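Local coordinates for conserved uncharacterized protein (predicted phosphoesterase COG0622) (Streptococcus pneumoniae, PDB 3CK2) that is of unknown function but, as a member of the calcineurin-like phosphoesterase superfamily with two bound manganese ions, probably hydrolyses phosphoester bonds, at residues M4-I9 / L75-I80; V36-D41 / I54-N60; S118-E122 / K172-R176. All coordinates share one frame. Residue numbers count along the deposited sequence, not the author numbering.

The contacts sample a two-sheet sandwich. Contacts 1 and 3 join the six-stranded sheet to the five-stranded one. Contact 2 pairs an outermost strand of the six-stranded sheet with its neighbour and leads into the two-manganese site, where D41 binds both ions and N60 one of them. Contact 2 is nested inside the loop closed by contact 1. F37 joins the two: its CE2 is 3.9 Å from I9 CB and its CZ 3.9 Å from I80 CD1. Contact 1 touches contact 3 where M4 SE meets R176 NH2 at 4.3 Å. Contacts 2 and 3 do not touch, with centres 21 Å apart. The K172 side chain is about 9 Å from bound tartaric acid.

Contact 1 (M4-I9 / L75-I80); sequences MAKQTI and LGSTKI
M4-I9 is extended throughout and turns from loop into strand at Q7. L75-I80 is the tip of a hairpin. A type II' turn runs from L75 to T78, with G76 at phi/psi 46/-121 and S77 at -87/2. The positive phi of G76 suits glycine. L75 N donates to T78 O and T78 N to L75 O, both at 2.7 Å. No backbone pairing links the two segments. Their CA atoms stay well apart, 8.0 Å for M4 and S77 and 8.6 Å for Q7 and L75, so side chains make the contact. Q7 is the main one. Its chi1 is m, its chi2 t and its chi3 -27°, which lays the amide against the turn. Q7 NE2 donates to L75 O at 3.1 Å, and T78 OG1, with chi1 m, donates to Q7 OE1 at 2.9 Å. Both ends of the amide are thus used. This is face-to-face packing in the β-sandwich of calcineurin-like phosphoesterases: strand 7-12 belongs to one sheet and strand 78-83 to the other. I9, with chi1 p and chi2 t, points into the gap. Its CG2 meets L75 CD2 at 3.6 Å, and its CD1 meets I80 CD1 at 4.1 Å. I80 is m, t. L75 has chi1 -136°, between wells, and chi2 54°. Next to the turn, M4, a selenomethionine, has chi1 p and chi2 t, with chi3 at -95°. Its SE lies 3.9 Å from S77 OG, and its CE 4.1 Å from T78 OG1.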
loop_
_atom_site.group_PDB
_atom_site.type_symbol
_atom_site.label_atom_id
_atom_site.label_comp_id
_atom_site.label_asym_id
_atom_site.label_seq_id
_atom_site.Cartn_x
_atom_site.Cartn_y
_atom_site.Cartn_z
HETATM N N MSE A 4 9.284 -7.587 -19.473
HETATM C CA MSE A 4 8.567 -6.343 -19.134
HETATM C C MSE A 4 9.545 -5.326 -18.590
HETATM O O MSE A 4 10.585 -5.709 -18.063
HETATM C CB MSE A 4 7.477 -6.594 -18.085
HETATM C CG MSE A 4 8.023 -6.878 -16.692
HETATM SE SE MSE A 4 6.681 -7.143 -15.339
HETATM C CE MSE A 4 6.655 -5.305 -14.686
ATOM N N ALA A 5 9.221 -4.042 -18.720
ATOM C CA ALA A 5 10.069 -3.001 -18.155
ATOM C C ALA A 5 9.766 -2.950 -16.668
ATOM O O ALA A 5 8.640 -3.209 -16.251
ATOM C CB ALA A 5 9.841 -1.629 -18.829
ATOM N N LYS A 6 10.789 -2.640 -15.877
ATOM C CA LYS A 6 10.679 -2.633 -14.435
ATOM C C LYS A 6 9.724 -1.534 -14.005
ATOM O O LYS A 6 9.676 -0.470 -14.614
ATOM C CB LYS A 6 12.052 -2.452 -13.790
ATOM C CG LYS A 6 12.035 -2.501 -12.265
ATOM C CD LYS A 6 13.427 -2.725 -11.677
ATOM C CE LYS A 6 13.687 -1.777 -10.483
ATOM N NZ LYS A 6 14.540 -0.569 -10.815
ATOM N N GLN A 7 8.922 -1.832 -12.985
ATOM C CA GLN A 7 8.003 -0.877 -12.402
ATOM C C GLN A 7 8.407 -0.641 -10.958
ATOM O O GLN A 7 9.079 -1.476 -10.336
ATOM C CB GLN A 7 6.582 -1.418 -12.439
ATOM C CG GLN A 7 6.042 -1.705 -13.831
ATOM C CD GLN A 7 4.782 -2.546 -13.790
ATOM O OE1 GLN A 7 4.569 -3.322 -12.856
ATOM N NE2 GLN A 7 3.948 -2.395 -14.784
ATOM N N THR A 8 8.039 0.532 -10.463
ATOM C CA THR A 8 8.225 0.906 -9.082
ATOM C C THR A 8 6.903 1.507 -8.607
ATOM O O THR A 8 6.327 2.369 -9.274
ATOM C CB THR A 8 9.357 1.931 -8.899
ATOM O OG1 THR A 8 10.572 1.366 -9.374
ATOM C CG2 THR A 8 9.491 2.351 -7.413
ATOM N N ILE A 9 6.408 1.015 -7.476
ATOM C CA ILE A 9 5.240 1.616 -6.855
ATOM C C ILE A 9 5.606 2.030 -5.435
ATOM O O ILE A 9 6.524 1.466 -4.811
ATOM C CB ILE A 9 3.975 0.666 -6.908
ATOM C CG1 ILE A 9 4.189 -0.598 -6.051
ATOM C CG2 ILE A 9 3.572 0.354 -8.396
ATOM C CD1 ILE A 9 2.920 -1.408 -5.832
ATOM N N LEU A 75 -1.505 -2.129 -14.061
ATOM C CA LEU A 75 -0.322 -1.398 -14.369
ATOM C C LEU A 75 0.422 -2.266 -15.326
ATOM O O LEU A 75 1.009 -3.252 -14.934
ATOM C CB LEU A 75 0.468 -1.188 -13.089
ATOM C CG LEU A 75 1.087 0.147 -12.788
ATOM C CD1 LEU A 75 0.130 1.221 -12.847
ATOM C CD2 LEU A 75 1.697 0.108 -11.466
ATOM N N GLY A 76 0.352 -1.920 -16.601
ATOM C CA GLY A 76 0.793 -2.811 -17.641
ATOM C C GLY A 76 0.272 -4.196 -17.395
ATOM O O GLY A 76 -0.905 -4.415 -17.298
ATOM N N SER A 77 1.178 -5.131 -17.258
ATOM C CA SER A 77 0.862 -6.537 -17.035
ATOM C C SER A 77 0.676 -6.889 -15.556
ATOM O O SER A 77 0.425 -8.053 -15.227
ATOM C CB SER A 77 1.958 -7.407 -17.647
ATOM O OG SER A 77 3.153 -7.221 -16.926
ATOM N N THR A 78 0.773 -5.882 -14.675
ATOM C CA THR A 78 0.633 -6.058 -13.236
ATOM C C THR A 78 -0.720 -5.584 -12.706
ATOM O O THR A 78 -0.984 -4.389 -12.669
ATOM C CB THR A 78 1.718 -5.271 -12.521
ATOM O OG1 THR A 78 2.984 -5.706 -13.008
ATOM C CG2 THR A 78 1.635 -5.461 -10.986
ATOM N N LYS A 79 -1.562 -6.523 -12.275
ATOM C CA LYS A 79 -2.844 -6.203 -11.639
ATOM C C LYS A 79 -2.694 -6.088 -10.111
ATOM O O LYS A 79 -2.392 -7.074 -9.406
ATOM C CB LYS A 79 -3.879 -7.258 -11.969
ATOM C CG LYS A 79 -5.250 -7.003 -11.356
ATOM C CD LYS A 79 -6.272 -8.004 -11.910
ATOM C CE LYS A 79 -7.668 -7.716 -11.421
ATOM N NZ LYS A 79 -8.661 -8.567 -12.096
ATOM N N ILE A 80 -2.926 -4.870 -9.627
ATOM C CA ILE A 80 -2.817 -4.521 -8.253
ATOM C C ILE A 80 -4.271 -4.335 -7.759
ATOM O O ILE A 80 -5.091 -3.690 -8.422
ATOM C CB ILE A 80 -1.979 -3.204 -8.109
ATOM C CG1 ILE A 80 -0.578 -3.428 -8.726
ATOM C CG2 ILE A 80 -1.928 -2.726 -6.648
ATOM C CD1 ILE A 80 0.305 -2.181 -8.922
#

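Contact 2 (V36-D41 / I54-N60); sequences VFHNGD and IRVVKGN. With MN (manganese (II) ion), chain B.
The axes of parallel strands 36-38 and 54-56 approach to 4.5 Å, at 26°. F37 pairs with R55 and H38 with V56, both at 4.7 Å CA-CA. R55 N donates to V36 O at 2.8 Å, H38 N to R55 O at 2.9 Å and V57 N to H38 O at 3.3 Å. V36 CG1 meets I54 CG1 at 4.0 Å. On the other face F37 (chi1 m) puts CD1 3.6 Å from R55 CB. H38 (chi1 t) is satisfied at both nitrogens: ND1 accepts G40 N at 3.0 Å, and NE2 is hydrogen-bonded to S15 OG. N39 O accepts H84 ND1. The strongest polar partner of the N39 side chain is Y111, that of R55 T73. G40 and G59 come within 4.4 Å, CA to CA; a side chain on either would clash. D41 takes left-handed backbone angles (58/48). Its OD1 accepts M61 N, while OD2 binds manganese at 2.2 Å. That ion also holds two waters, each at 2.2 Å, and D14, H16 and H115. D41 also binds the second manganese, with N60 OD1, H84 and H113. Such a shared aspartate, bridging two metals at the C-terminal ends of the strands, is characteristic of the dinuclear centre of calcineurin-like phosphoesterases.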
loop_
_atom_site.group_PDB
_atom_site.type_symbol
_atom_site.label_atom_id
_atom_site.label_comp_id
_atom_site.label_asym_id
_atom_site.label_seq_id
_atom_site.Cartn_x
_atom_site.Cartn_y
_atom_site.Cartn_z
ATOM N N VAL A 36 1.444 5.641 -7.096
ATOM C CA VAL A 36 1.525 5.917 -5.685
ATOM C C VAL A 36 0.197 5.539 -5.068
ATOM O O VAL A 36 -0.840 5.990 -5.535
ATOM C CB VAL A 36 1.910 7.402 -5.390
ATOM C CG1 VAL A 36 1.973 7.665 -3.856
ATOM C CG2 VAL A 36 3.247 7.740 -6.045
ATOM N N PHE A 37 0.235 4.727 -4.000
ATOM C CA PHE A 37 -0.991 4.221 -3.330
ATOM C C PHE A 37 -1.119 4.626 -1.866
ATOM O O PHE A 37 -0.142 4.615 -1.121
ATOM C CB PHE A 37 -1.032 2.685 -3.369
ATOM C CG PHE A 37 -1.024 2.135 -4.732
ATOM C CD1 PHE A 37 -2.210 1.857 -5.372
ATOM C CD2 PHE A 37 0.175 1.913 -5.398
ATOM C CE1 PHE A 37 -2.225 1.355 -6.640
ATOM C CE2 PHE A 37 0.165 1.421 -6.692
ATOM C CZ PHE A 37 -1.053 1.143 -7.314
ATOM N N HIS A 38 -2.341 4.889 -1.432
ATOM C CA HIS A 38 -2.609 5.143 -0.018
ATOM C C HIS A 38 -3.746 4.219 0.354
ATOM O O HIS A 38 -4.756 4.232 -0.299
ATOM C CB HIS A 38 -2.951 6.613 0.215
ATOM C CG HIS A 38 -3.025 7.002 1.649
ATOM N ND1 HIS A 38 -3.883 6.399 2.544
ATOM C CD2 HIS A 38 -2.382 7.971 2.337
ATOM C CE1 HIS A 38 -3.728 6.958 3.729
ATOM N NE2 HIS A 38 -2.807 7.904 3.637
ATOM N N ASN A 39 -3.569 3.387 1.376
ATOM C CA ASN A 39 -4.519 2.313 1.668
ATOM C C ASN A 39 -5.558 2.671 2.747
ATOM O O ASN A 39 -6.235 1.801 3.300
ATOM C CB ASN A 39 -3.757 1.034 2.035
ATOM C CG ASN A 39 -2.802 0.574 0.942
ATOM O OD1 ASN A 39 -2.961 0.947 -0.228
ATOM N ND2 ASN A 39 -1.802 -0.265 1.322
ATOM N N GLY A 40 -5.654 3.969 3.032
ATOM C CA GLY A 40 -6.724 4.534 3.827
ATOM C C GLY A 40 -6.369 4.947 5.240
ATOM O O GLY A 40 -5.231 4.826 5.714
ATOM N N ASP A 41 -7.405 5.415 5.922
ATOM C CA ASP A 41 -7.313 6.056 7.236
ATOM C C ASP A 41 -6.400 7.272 7.162
ATOM O O ASP A 41 -5.503 7.439 7.974
ATOM C CB ASP A 41 -6.838 5.053 8.269
ATOM C CG ASP A 41 -7.946 4.340 8.956
ATOM O OD1 ASP A 41 -9.103 4.483 8.557
ATOM O OD2 ASP A 41 -7.615 3.621 9.936
ATOM N N ILE A 54 -2.369 9.931 -6.830
ATOM C CA ILE A 54 -2.388 8.861 -5.829
ATOM C C ILE A 54 -3.648 8.005 -5.935
ATOM O O ILE A 54 -4.729 8.549 -6.101
ATOM C CB ILE A 54 -2.290 9.426 -4.370
ATOM C CG1 ILE A 54 -1.004 10.245 -4.185
ATOM C CG2 ILE A 54 -2.373 8.279 -3.345
ATOM C CD1 ILE A 54 -0.919 10.905 -2.828
ATOM N N ARG A 55 -3.503 6.677 -5.817
ATOM C CA ARG A 55 -4.659 5.780 -5.737
ATOM C C ARG A 55 -5.011 5.510 -4.293
ATOM O O ARG A 55 -4.228 4.889 -3.584
ATOM C CB ARG A 55 -4.394 4.449 -6.449
ATOM C CG ARG A 55 -3.988 4.577 -7.895
ATOM C CD ARG A 55 -5.190 4.885 -8.749
ATOM N NE ARG A 55 -5.900 3.684 -9.185
ATOM C CZ ARG A 55 -7.072 3.690 -9.812
ATOM N NH1 ARG A 55 -7.707 4.826 -10.059
ATOM N NH2 ARG A 55 -7.619 2.541 -10.181
ATOM N N VAL A 56 -6.195 5.945 -3.861
ATOM C CA VAL A 56 -6.569 5.912 -2.412
ATOM C C VAL A 56 -7.902 5.202 -2.168
ATOM O O VAL A 56 -8.865 5.343 -2.920
ATOM C CB VAL A 56 -6.539 7.371 -1.768
ATOM C CG1 VAL A 56 -7.444 8.344 -2.524
ATOM C CG2 VAL A 56 -6.834 7.360 -0.243
ATOM N N VAL A 57 -7.931 4.402 -1.116
ATOM C CA VAL A 57 -9.161 3.649 -0.726
ATOM C C VAL A 57 -9.653 4.110 0.667
ATOM O O VAL A 57 -8.948 4.829 1.395
ATOM C CB VAL A 57 -8.958 2.103 -0.800
ATOM C CG1 VAL A 57 -8.858 1.689 -2.262
ATOM C CG2 VAL A 57 -7.727 1.678 0.039
ATOM N N LYS A 58 -10.881 3.721 1.000
ATOM C CA LYS A 58 -11.489 4.126 2.244
ATOM C C LYS A 58 -11.078 3.262 3.443
ATOM O O LYS A 58 -11.218 2.045 3.403
ATOM C CB LYS A 58 -13.004 4.076 2.130
ATOM C CG LYS A 58 -13.753 4.741 3.325
ATOM C CD LYS A 58 -15.202 4.167 3.409
ATOM C CE LYS A 58 -16.036 4.796 4.561
ATOM N NZ LYS A 58 -15.466 4.572 5.889
ATOM N N GLY A 59 -10.647 3.933 4.517
ATOM C CA GLY A 59 -10.444 3.299 5.804
ATOM C C GLY A 59 -11.655 3.438 6.714
ATOM O O GLY A 59 -12.552 4.260 6.469
ATOM N N ASN A 60 -11.699 2.651 7.782
ATOM C CA ASN A 60 -12.807 2.807 8.743
ATOM C C ASN A 60 -12.848 4.176 9.466
ATOM O O ASN A 60 -13.907 4.576 9.953
ATOM C CB ASN A 60 -12.838 1.667 9.753
ATOM C CG ASN A 60 -11.583 1.582 10.606
ATOM O OD1 ASN A 60 -10.485 1.499 10.070
ATOM N ND2 ASN A 60 -11.749 1.537 11.941
HETATM MN MN MN B . -5.735 3.206 11.038
HETATM O O HOH W 1 -6.757 3.495 12.972
HETATM O O HOH W 2 -6.567 1.195 11.367
#

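Contact 3 (S118-E122 / K172-R176); sequences SAWLE and KEFSR
This contact joins the outermost strands of the two sheets of the β-sandwich, 117-122 and 172-175. Both segments are extended and run the same way, 14° apart. Their axes are 8.3 Å apart, too far for backbone pairing, so side chains fill the gap. A119 faces K172 and L121 faces F174, each with CA atoms 7.2 Å apart. F174 is central, with chi1 m and chi2 -86°, its ring reaching over to the other strand. F174 CE2 is 4.0 Å from A119 CB, and F174 CD1 is 3.7 Å from L121 CB. A119 O lies at the ring edge, 3.5 Å from F174 CZ. L121 has chi1 t and chi2 p, which puts its CD2 3.7 Å from S175 O. From the neighbouring strand 125-130, L126 touches F174 and L128 touches A119. The lysine crosses at the other end of the contact: K172, with chi1 m, donates from NZ to A119 O at 2.9 Å.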
loop_
_atom_site.group_PDB
_atom_site.type_symbol
_atom_site.label_atom_id
_atom_site.label_comp_id
_atom_site.label_asym_id
_atom_site.label_seq_id
_atom_site.Cartn_x
_atom_site.Cartn_y
_atom_site.Cartn_z
ATOM N N SER A 118 4.219 -5.495 6.523
ATOM C CA SER A 118 4.278 -6.907 6.128
ATOM C C SER A 118 4.362 -7.089 4.640
ATOM O O SER A 118 3.728 -6.382 3.875
ATOM C CB SER A 118 3.029 -7.631 6.571
ATOM O OG SER A 118 2.688 -7.165 7.814
ATOM N N ALA A 119 5.139 -8.079 4.235
ATOM C CA ALA A 119 5.210 -8.480 2.843
ATOM C C ALA A 119 5.308 -10.020 2.843
ATOM O O ALA A 119 6.178 -10.593 3.475
ATOM C CB ALA A 119 6.378 -7.797 2.140
ATOM N N TRP A 120 4.327 -10.681 2.242
ATOM C CA TRP A 120 4.425 -12.111 2.003
ATOM C C TRP A 120 3.835 -12.522 0.686
ATOM O O TRP A 120 2.999 -11.834 0.132
ATOM C CB TRP A 120 3.820 -12.957 3.131
ATOM C CG TRP A 120 2.480 -12.599 3.650
ATOM C CD1 TRP A 120 1.265 -12.864 3.076
ATOM C CD2 TRP A 120 2.205 -11.989 4.923
ATOM N NE1 TRP A 120 0.241 -12.427 3.909
ATOM C CE2 TRP A 120 0.793 -11.885 5.045
ATOM C CE3 TRP A 120 3.019 -11.533 5.982
ATOM C CZ2 TRP A 120 0.174 -11.337 6.189
ATOM C CZ3 TRP A 120 2.410 -10.982 7.122
ATOM C CH2 TRP A 120 0.995 -10.884 7.213
ATOM N N LEU A 121 4.313 -13.652 0.195
ATOM C CA LEU A 121 3.842 -14.248 -1.050
ATOM C C LEU A 121 2.977 -15.465 -0.662
ATOM O O LEU A 121 3.439 -16.382 0.040
ATOM C CB LEU A 121 5.050 -14.654 -1.913
ATOM C CG LEU A 121 4.891 -14.794 -3.418
ATOM C CD1 LEU A 121 4.682 -13.443 -4.070
ATOM C CD2 LEU A 121 6.091 -15.503 -4.024
ATOM N N GLU A 122 1.709 -15.438 -1.053
ATOM C CA GLU A 122 0.819 -16.568 -0.854
ATOM C C GLU A 122 0.083 -16.817 -2.185
ATOM O O GLU A 122 -0.531 -15.891 -2.761
ATOM C CB GLU A 122 -0.140 -16.267 0.303
ATOM C CG GLU A 122 -1.203 -17.340 0.589
ATOM C CD GLU A 122 -0.668 -18.620 1.234
ATOM O OE1 GLU A 122 0.471 -18.612 1.749
ATOM O OE2 GLU A 122 -1.407 -19.633 1.233
ATOM N N LYS A 172 12.445 -7.490 1.638
ATOM C CA LYS A 172 12.242 -8.851 1.147
ATOM C C LYS A 172 12.304 -8.886 -0.376
ATOM O O LYS A 172 11.887 -7.956 -1.039
ATOM C CB LYS A 172 10.893 -9.401 1.626
ATOM C CG LYS A 172 10.700 -9.420 3.177
ATOM C CD LYS A 172 9.991 -10.682 3.616
ATOM C CE LYS A 172 9.265 -10.570 4.970
ATOM N NZ LYS A 172 8.253 -11.688 5.105
ATOM N N GLU A 173 12.820 -9.981 -0.915
ATOM C CA GLU A 173 12.784 -10.224 -2.343
ATOM C C GLU A 173 12.066 -11.534 -2.585
ATOM O O GLU A 173 12.435 -12.526 -1.985
ATOM C CB GLU A 173 14.203 -10.269 -2.945
ATOM C CG GLU A 173 14.162 -10.491 -4.455
ATOM C CD GLU A 173 15.323 -9.878 -5.213
ATOM O OE1 GLU A 173 16.458 -10.355 -5.023
ATOM O OE2 GLU A 173 15.068 -8.948 -6.037
ATOM N N PHE A 174 11.046 -11.515 -3.449
ATOM C CA PHE A 174 10.274 -12.707 -3.815
ATOM C C PHE A 174 10.461 -13.046 -5.300
ATOM O O PHE A 174 10.348 -12.175 -6.162
ATOM C CB PHE A 174 8.785 -12.469 -3.564
ATOM C CG PHE A 174 8.455 -12.016 -2.155
ATOM C CD1 PHE A 174 8.254 -12.944 -1.143
ATOM C CD2 PHE A 174 8.329 -10.672 -1.850
ATOM C CE1 PHE A 174 7.938 -12.526 0.161
ATOM C CE2 PHE A 174 8.033 -10.250 -0.557
ATOM C CZ PHE A 174 7.831 -11.187 0.449
ATOM N N SER A 175 10.740 -14.299 -5.626
ATOM C CA SER A 175 10.744 -14.673 -7.043
ATOM C C SER A 175 9.348 -15.128 -7.484
ATOM O O SER A 175 8.609 -15.758 -6.724
ATOM C CB SER A 175 11.835 -15.701 -7.390
ATOM O OG SER A 175 12.002 -16.615 -6.354
ATOM N N ARG A 176 9.023 -14.800 -8.730
ATOM C CA ARG A 176 7.668 -14.898 -9.274
ATOM C C ARG A 176 7.487 -16.081 -10.240
ATOM O O ARG A 176 8.452 -16.772 -10.548
ATOM C CB ARG A 176 7.340 -13.614 -10.028
ATOM C CG ARG A 176 7.492 -12.351 -9.242
ATOM C CD ARG A 176 7.096 -11.172 -10.127
ATOM N NE ARG A 176 5.709 -11.295 -10.572
ATOM C CZ ARG A 176 5.092 -10.438 -11.378
ATOM N NH1 ARG A 176 3.821 -10.638 -11.707
ATOM N NH2 ARG A 176 5.733 -9.373 -11.839
#